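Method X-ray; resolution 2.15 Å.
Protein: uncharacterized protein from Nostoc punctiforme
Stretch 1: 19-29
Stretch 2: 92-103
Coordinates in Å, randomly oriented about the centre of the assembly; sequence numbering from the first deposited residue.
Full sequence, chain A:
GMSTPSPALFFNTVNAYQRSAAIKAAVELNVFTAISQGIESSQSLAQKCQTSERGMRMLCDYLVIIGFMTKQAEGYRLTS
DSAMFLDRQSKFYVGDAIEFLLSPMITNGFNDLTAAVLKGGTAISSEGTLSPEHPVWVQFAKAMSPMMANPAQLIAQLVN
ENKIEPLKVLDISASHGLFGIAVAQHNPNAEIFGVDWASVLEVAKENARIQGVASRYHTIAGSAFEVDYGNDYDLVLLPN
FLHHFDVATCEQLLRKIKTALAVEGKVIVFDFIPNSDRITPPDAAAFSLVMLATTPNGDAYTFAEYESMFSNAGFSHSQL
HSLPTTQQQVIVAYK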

ATOM      1  N   ARG A  19       3.781   3.455  -1.244  1.00 32.21           N
ATOM      2  CA  ARG A  19       3.239   4.719  -0.857  1.00 31.46           C
ATOM      3  C   ARG A  19       3.303   4.835   0.643  1.00 30.19           C
ATOM      4  O   ARG A  19       3.674   5.880   1.158  1.00 27.87           O
ATOM      5  CB  ARG A  19       1.781   4.820  -1.279  1.00 35.40           C
ATOM      6  CG  ARG A  19       1.520   4.755  -2.758  1.00 39.04           C
ATOM      7  CD  ARG A  19       0.020   4.920  -2.977  1.00 42.90           C
ATOM      8  NE  ARG A  19      -0.243   5.770  -4.117  1.00 56.10           N
ATOM      9  CZ  ARG A  19      -0.605   5.332  -5.310  1.00 65.37           C
ATOM     10  NH1 ARG A  19      -0.772   4.027  -5.523  1.00 73.06           N
ATOM     11  NH2 ARG A  19      -0.803   6.213  -6.291  1.00 63.61           N
ATOM     12  N   SER A  20       2.910   3.756   1.325  1.00 30.96           N
ATOM     13  CA  SER A  20       2.948   3.673   2.783  1.00 32.25           C
ATOM     14  C   SER A  20       4.367   3.902   3.315  1.00 30.56           C
ATOM     15  O   SER A  20       4.570   4.666   4.256  1.00 32.15           O
ATOM     16  CB  SER A  20       2.427   2.312   3.309  1.00 31.27           C
ATOM     17  OG  SER A  20       1.083   2.045   2.928  1.00 35.94           O
ATOM     18  N   ALA A  21       5.339   3.219   2.721  1.00 28.50           N
ATOM     19  CA  ALA A  21       6.723   3.360   3.108  1.00 26.91           C
ATOM     20  C   ALA A  21       7.215   4.797   2.846  1.00 28.04           C
ATOM     21  O   ALA A  21       7.958   5.342   3.651  1.00 30.48           O
ATOM     22  CB  ALA A  21       7.605   2.327   2.375  1.00 24.81           C
ATOM     23  N   ALA A  22       6.804   5.395   1.723  1.00 26.80           N
ATOM     24  CA  ALA A  22       7.209   6.749   1.391  1.00 27.08           C
ATOM     25  C   ALA A  22       6.665   7.767   2.404  1.00 27.77           C
ATOM     26  O   ALA A  22       7.422   8.634   2.864  1.00 24.72           O
ATOM     27  CB  ALA A  22       6.782   7.117  -0.027  1.00 26.66           C
ATOM     28  N   ILE A  23       5.374   7.665   2.756  1.00 26.36           N
ATOM     29  CA  ILE A  23       4.794   8.607   3.728  1.00 29.23           C
ATOM     30  C   ILE A  23       5.328   8.385   5.134  1.00 29.25           C
ATOM     31  O   ILE A  23       5.497   9.337   5.891  1.00 30.57           O
ATOM     32  CB  ILE A  23       3.233   8.635   3.728  1.00 30.48           C
ATOM     33  CG1 ILE A  23       2.735   9.938   4.374  1.00 33.23           C
ATOM     34  CG2 ILE A  23       2.643   7.413   4.441  1.00 31.93           C
ATOM     35  CD1 ILE A  23       3.260  11.193   3.730  1.00 27.42           C
ATOM     36  N   LYS A  24       5.625   7.137   5.482  1.00 30.25           N
ATOM     37  CA  LYS A  24       6.273   6.855   6.749  1.00 28.94           C
ATOM     38  C   LYS A  24       7.643   7.530   6.819  1.00 28.25           C
ATOM     39  O   LYS A  24       7.946   8.211   7.800  1.00 29.56           O
ATOM     40  CB  LYS A  24       6.386   5.349   6.957  1.00 29.88           C
ATOM     41  CG  LYS A  24       7.068   4.947   8.240  1.00 31.27           C
ATOM     42  CD  LYS A  24       7.077   3.425   8.427  1.00 30.07           C
ATOM     43  CE  LYS A  24       7.825   3.068   9.692  1.00 36.56           C
ATOM     44  NZ  LYS A  24       7.533   1.727  10.124  1.00 33.88           N
ATOM     45  N   ALA A  25       8.467   7.371   5.788  1.00 26.51           N
ATOM     46  CA  ALA A  25       9.783   8.041   5.760  1.00 26.33           C
ATOM     47  C   ALA A  25       9.667   9.554   5.831  1.00 26.96           C
ATOM     48  O   ALA A  25      10.396  10.197   6.581  1.00 26.18           O
ATOM     49  CB  ALA A  25      10.620   7.624   4.518  1.00 24.30           C
ATOM     50  N   ALA A  26       8.744  10.122   5.060  1.00 27.19           N
ATOM     51  CA  ALA A  26       8.530  11.574   5.071  1.00 27.42           C
ATOM     52  C   ALA A  26       8.195  12.067   6.478  1.00 26.24           C
ATOM     53  O   ALA A  26       8.731  13.070   6.933  1.00 26.27           O
ATOM     54  CB  ALA A  26       7.420  11.998   4.037  1.00 25.68           C
ATOM     55  N   VAL A  27       7.326  11.357   7.180  1.00 27.13           N
ATOM     56  CA  VAL A  27       6.905  11.776   8.512  1.00 26.93           C
ATOM     57  C   VAL A  27       8.024  11.634   9.539  1.00 28.64           C
ATOM     58  O   VAL A  27       8.275  12.557  10.335  1.00 27.52           O
ATOM     59  CB  VAL A  27       5.636  11.011   8.992  1.00 27.67           C
ATOM     60  CG1 VAL A  27       5.434  11.239  10.469  1.00 32.05           C
ATOM     61  CG2 VAL A  27       4.412  11.479   8.205  1.00 24.30           C
ATOM     62  N   GLU A  28       8.677  10.476   9.524  1.00 29.01           N
ATOM     63  CA  GLU A  28       9.793  10.204  10.409  1.00 28.40           C
ATOM     64  C   GLU A  28      10.934  11.189  10.201  1.00 29.17           C
ATOM     65  O   GLU A  28      11.628  11.513  11.131  1.00 28.79           O
ATOM     66  CB  GLU A  28      10.333   8.795  10.195  1.00 26.88           C
ATOM     67  CG  GLU A  28       9.404   7.728  10.653  1.00 31.64           C
ATOM     68  CD  GLU A  28       9.945   6.331  10.484  1.00 29.30           C
ATOM     69  OE1 GLU A  28      10.870   6.093   9.683  1.00 40.93           O
ATOM     70  OE2 GLU A  28       9.375   5.458  11.127  1.00 38.98           O
ATOM     71  N   LEU A  29      11.123  11.670   8.983  1.00 30.08           N
ATOM     72  CA  LEU A  29      12.217  12.596   8.697  1.00 29.67           C
ATOM     73  C   LEU A  29      11.811  14.059   8.826  1.00 29.34           C
ATOM     74  O   LEU A  29      12.629  14.938   8.644  1.00 30.26           O
ATOM     75  CB  LEU A  29      12.781  12.328   7.301  1.00 29.89           C
ATOM     76  CG  LEU A  29      13.519  11.002   7.128  1.00 28.84           C
ATOM     77  CD1 LEU A  29      13.928  10.812   5.665  1.00 27.24           C
ATOM     78  CD2 LEU A  29      14.719  10.962   8.041  1.00 29.24           C
TER
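Stretch 2, residues 92-103: FYVGDAIEFLLS

How does stretch 2 run relative to stretch 1? Residues 19-28 of stretch 1 are helical, continuing a helix that begins earlier in the chain. Stretch 2 opens as a loop over Phe92 to Val94, of which Tyr93 alone is extended (phi/psi -55/123), makes a short 3-10 segment over Gly95, Asp96 and Ala97, passes into a short helix that includes Ile98 to Leu101, and leaves helical conformation at Leu102. The contacts run in the opposite order along the two stretches, and stretch 2 crosses the helix obliquely: the later residue Leu102 reaches the Ser20 and Lys24 end, whereas Tyr93 and Gly95 lie by Val27. The nearest CA pairs follow the same order, with Lys24 CA 7.2 Å from Ile98 CA and Val27 CA 6.4 Å from Gly95 CA.

What meets the helix first, at Ser20? Leu102 arrives here with its CA-to-CB bond directed toward stretch 1, and its CD1 lies 4.1 Å from the backbone O of Ser20. Ser20 O accepts the helical hydrogen bond from Lys24 N at 3.0 Å; the leucine methyl packs over it without hydrogen bonding. Ala21 and Ala22 take no part, and Ile23 stays just beyond contact distance.

How does Lys24 serve both an apolar and a polar contact? Its side chain is fully extended, t at all four chi angles. Near the backbone, Lys24 CB lies 3.6 Å from Leu102 CD1 and Lys24 CG lies 4.2 Å from Ile98 CD1, so the aliphatic part of the lysine covers these two residues. The extension carries the amino group past them to water 1, which accepts from Lys24 NZ at 2.8 Å and donates to Leu102 O at 3.0 Å. This bridge ties the lysine to the backbone of stretch 2, although no direct hydrogen bond joins the stretches.

Why is the approach so close at Val27? Its CA-to-CB bond points toward stretch 2, and Val27 CG1 touches Ile98 CD1 at 3.8 Å, Gly95 O at 3.6 Å and Tyr93 OH at 3.8 Å. Gly95 has no side chain; a CB there would clash with Tyr93 OH, at 2.5 Å. Tyr93 OH donates to Asp96 OD1 at 2.8 Å, a hydrogen bond within stretch 2. Water 2 donates to Val27 O at 2.7 Å and to Tyr93 OH at 2.9 Å, making a second bridge.

Where does the contact end? Glu28 adds only a marginal touch, its CG 4.3 Å from Ile98 CD1, and Leu29 is out of reach. The two stretches together bury 334 Å², mostly through Val27, Ile98, Leu102 and Lys24.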

ATOM      1  N   PHE A  92      -3.293  21.254  13.562  1.00 33.26           N
ATOM      2  CA  PHE A  92      -4.072  20.097  13.047  1.00 30.98           C
ATOM      3  C   PHE A  92      -3.206  18.917  12.599  1.00 28.75           C
ATOM      4  O   PHE A  92      -3.685  17.975  11.963  1.00 33.64           O
ATOM      5  CB  PHE A  92      -4.973  20.594  11.912  1.00 33.12           C
ATOM      6  CG  PHE A  92      -5.864  21.702  12.343  1.00 38.86           C
ATOM      7  CD1 PHE A  92      -6.988  21.430  13.123  1.00 47.92           C
ATOM      8  CD2 PHE A  92      -5.541  23.025  12.071  1.00 40.62           C
ATOM      9  CE1 PHE A  92      -7.801  22.461  13.591  1.00 52.06           C
ATOM     10  CE2 PHE A  92      -6.346  24.061  12.532  1.00 42.91           C
ATOM     11  CZ  PHE A  92      -7.473  23.781  13.303  1.00 43.89           C
ATOM     12  N   TYR A  93      -1.942  18.954  12.979  1.00 28.30           N
ATOM     13  CA  TYR A  93      -0.979  17.908  12.690  1.00 28.66           C
ATOM     14  C   TYR A  93      -1.478  16.575  13.183  1.00 27.91           C
ATOM     15  O   TYR A  93      -1.745  16.421  14.361  1.00 29.22           O
ATOM     16  CB  TYR A  93       0.358  18.230  13.350  1.00 27.41           C
ATOM     17  CG  TYR A  93       1.398  17.154  13.165  1.00 26.68           C
ATOM     18  CD1 TYR A  93       2.027  16.996  11.955  1.00 22.77           C
ATOM     19  CD2 TYR A  93       1.752  16.300  14.204  1.00 23.47           C
ATOM     20  CE1 TYR A  93       2.945  16.020  11.752  1.00 24.98           C
ATOM     21  CE2 TYR A  93       2.714  15.317  14.012  1.00 27.27           C
ATOM     22  CZ  TYR A  93       3.303  15.183  12.780  1.00 22.47           C
ATOM     23  OH  TYR A  93       4.252  14.226  12.530  1.00 29.80           O
ATOM     24  N   VAL A  94      -1.581  15.608  12.274  1.00 28.90           N
ATOM     25  CA  VAL A  94      -1.970  14.252  12.618  1.00 27.58           C
ATOM     26  C   VAL A  94      -0.904  13.216  12.264  1.00 28.05           C
ATOM     27  O   VAL A  94      -1.102  12.032  12.426  1.00 29.99           O
ATOM     28  CB  VAL A  94      -3.290  13.869  11.935  1.00 30.88           C
ATOM     29  CG1 VAL A  94      -4.462  14.648  12.585  1.00 25.99           C
ATOM     30  CG2 VAL A  94      -3.198  14.105  10.458  1.00 22.28           C
ATOM     31  N   GLY A  95       0.255  13.662  11.834  1.00 27.00           N
ATOM     32  CA  GLY A  95       1.252  12.764  11.301  1.00 27.81           C
ATOM     33  C   GLY A  95       1.696  11.637  12.215  1.00 28.86           C
ATOM     34  O   GLY A  95       2.091  10.608  11.722  1.00 29.01           O
ATOM     35  N   ASP A  96       1.641  11.823  13.532  1.00 29.23           N
ATOM     36  CA  ASP A  96       2.100  10.774  14.433  1.00 29.70           C
ATOM     37  C   ASP A  96       1.081   9.664  14.630  1.00 27.80           C
ATOM     38  O   ASP A  96       1.352   8.708  15.357  1.00 27.15           O
ATOM     39  CB  ASP A  96       2.594  11.361  15.747  1.00 29.17           C
ATOM     40  CG  ASP A  96       3.867  12.243  15.560  1.00 32.67           C
ATOM     41  OD1 ASP A  96       4.545  12.202  14.497  1.00 34.21           O
ATOM     42  OD2 ASP A  96       4.175  12.992  16.490  1.00 33.71           O
ATOM     43  N   ALA A  97      -0.063   9.749  13.947  1.00 26.73           N
ATOM     44  CA  ALA A  97      -1.003   8.617  13.909  1.00 27.26           C
ATOM     45  C   ALA A  97      -0.311   7.348  13.413  1.00 28.88           C
ATOM     46  O   ALA A  97      -0.741   6.235  13.760  1.00 33.25           O
ATOM     47  CB  ALA A  97      -2.267   8.939  13.038  1.00 26.93           C
ATOM     48  N   ILE A  98       0.751   7.492  12.610  1.00 28.89           N
ATOM     49  CA  ILE A  98       1.480   6.316  12.104  1.00 30.51           C
ATOM     50  C   ILE A  98       2.066   5.457  13.239  1.00 30.43           C
ATOM     51  O   ILE A  98       2.379   4.287  13.034  1.00 31.94           O
ATOM     52  CB  ILE A  98       2.637   6.671  11.089  1.00 30.41           C
ATOM     53  CG1 ILE A  98       3.765   7.479  11.764  1.00 29.85           C
ATOM     54  CG2 ILE A  98       2.097   7.386   9.847  1.00 29.81           C
ATOM     55  CD1 ILE A  98       5.115   7.521  10.901  1.00 31.47           C
ATOM     56  N   GLU A  99       2.222   6.019  14.430  1.00 29.86           N
ATOM     57  CA  GLU A  99       2.711   5.224  15.564  1.00 33.10           C
ATOM     58  C   GLU A  99       1.801   4.060  15.937  1.00 31.42           C
ATOM     59  O   GLU A  99       2.265   3.029  16.436  1.00 31.59           O
ATOM     60  CB  GLU A  99       2.972   6.119  16.767  1.00 31.69           C
ATOM     61  CG  GLU A  99       4.261   6.956  16.599  1.00 40.20           C
ATOM     62  CD  GLU A  99       4.458   7.987  17.725  1.00 45.61           C
ATOM     63  OE1 GLU A  99       3.748   7.896  18.770  1.00 65.78           O
ATOM     64  OE2 GLU A  99       5.315   8.901  17.548  1.00 60.01           O
ATOM     65  N   PHE A 100       0.506   4.239  15.694  1.00 30.56           N
ATOM     66  CA  PHE A 100      -0.466   3.159  15.745  1.00 28.74           C
ATOM     67  C   PHE A 100      -0.649   2.514  14.367  1.00 30.84           C
ATOM     68  O   PHE A 100      -0.470   1.296  14.233  1.00 30.48           O
ATOM     69  CB  PHE A 100      -1.817   3.659  16.287  1.00 28.12           C
ATOM     70  CG  PHE A 100      -2.906   2.632  16.180  1.00 32.70           C
ATOM     71  CD1 PHE A 100      -2.988   1.592  17.095  1.00 33.44           C
ATOM     72  CD2 PHE A 100      -3.809   2.674  15.153  1.00 28.36           C
ATOM     73  CE1 PHE A 100      -3.954   0.618  16.972  1.00 35.37           C
ATOM     74  CE2 PHE A 100      -4.772   1.696  15.017  1.00 29.38           C
ATOM     75  CZ  PHE A 100      -4.846   0.664  15.933  1.00 32.54           C
ATOM     76  N   LEU A 101      -0.980   3.327  13.343  1.00 29.34           N
ATOM     77  CA  LEU A 101      -1.450   2.793  12.064  1.00 28.97           C
ATOM     78  C   LEU A 101      -0.404   1.957  11.336  1.00 30.68           C
ATOM     79  O   LEU A 101      -0.749   1.010  10.637  1.00 29.98           O
ATOM     80  CB  LEU A 101      -1.984   3.901  11.159  1.00 30.14           C
ATOM     81  CG  LEU A 101      -3.266   4.599  11.611  1.00 24.90           C
ATOM     82  CD1 LEU A 101      -3.472   5.797  10.714  1.00 24.41           C
ATOM     83  CD2 LEU A 101      -4.470   3.638  11.553  1.00 26.97           C
ATOM     84  N   LEU A 102       0.871   2.290  11.546  1.00 31.47           N
ATOM     85  CA  LEU A 102       1.982   1.542  10.988  1.00 32.41           C
ATOM     86  C   LEU A 102       2.767   0.813  12.081  1.00 31.45           C
ATOM     87  O   LEU A 102       3.891   0.431  11.862  1.00 33.07           O
ATOM     88  CB  LEU A 102       2.922   2.463  10.154  1.00 31.88           C
ATOM     89  CG  LEU A 102       2.269   3.104   8.916  1.00 36.80           C
ATOM     90  CD1 LEU A 102       3.281   3.785   8.041  1.00 34.09           C
ATOM     91  CD2 LEU A 102       1.447   2.095   8.095  1.00 29.80           C
ATOM     92  N   SER A 103       2.156   0.580  13.233  1.00 33.03           N
ATOM     93  CA  SER A 103       2.730  -0.319  14.229  1.00 34.62           C
ATOM     94  C   SER A 103       2.769  -1.723  13.685  1.00 34.06           C
ATOM     95  O   SER A 103       1.796  -2.192  13.095  1.00 33.59           O
ATOM     96  CB  SER A 103       1.900  -0.367  15.513  1.00 34.60           C
ATOM     97  OG  SER A 103       2.422  -1.368  16.378  1.00 37.69           O
TER
HETATM   98  O   HOH W   1       6.640   1.282  12.691  1.00 45.38           O
HETATM   99  O   HOH W   2       6.556  14.605  10.812  1.00 24.90           O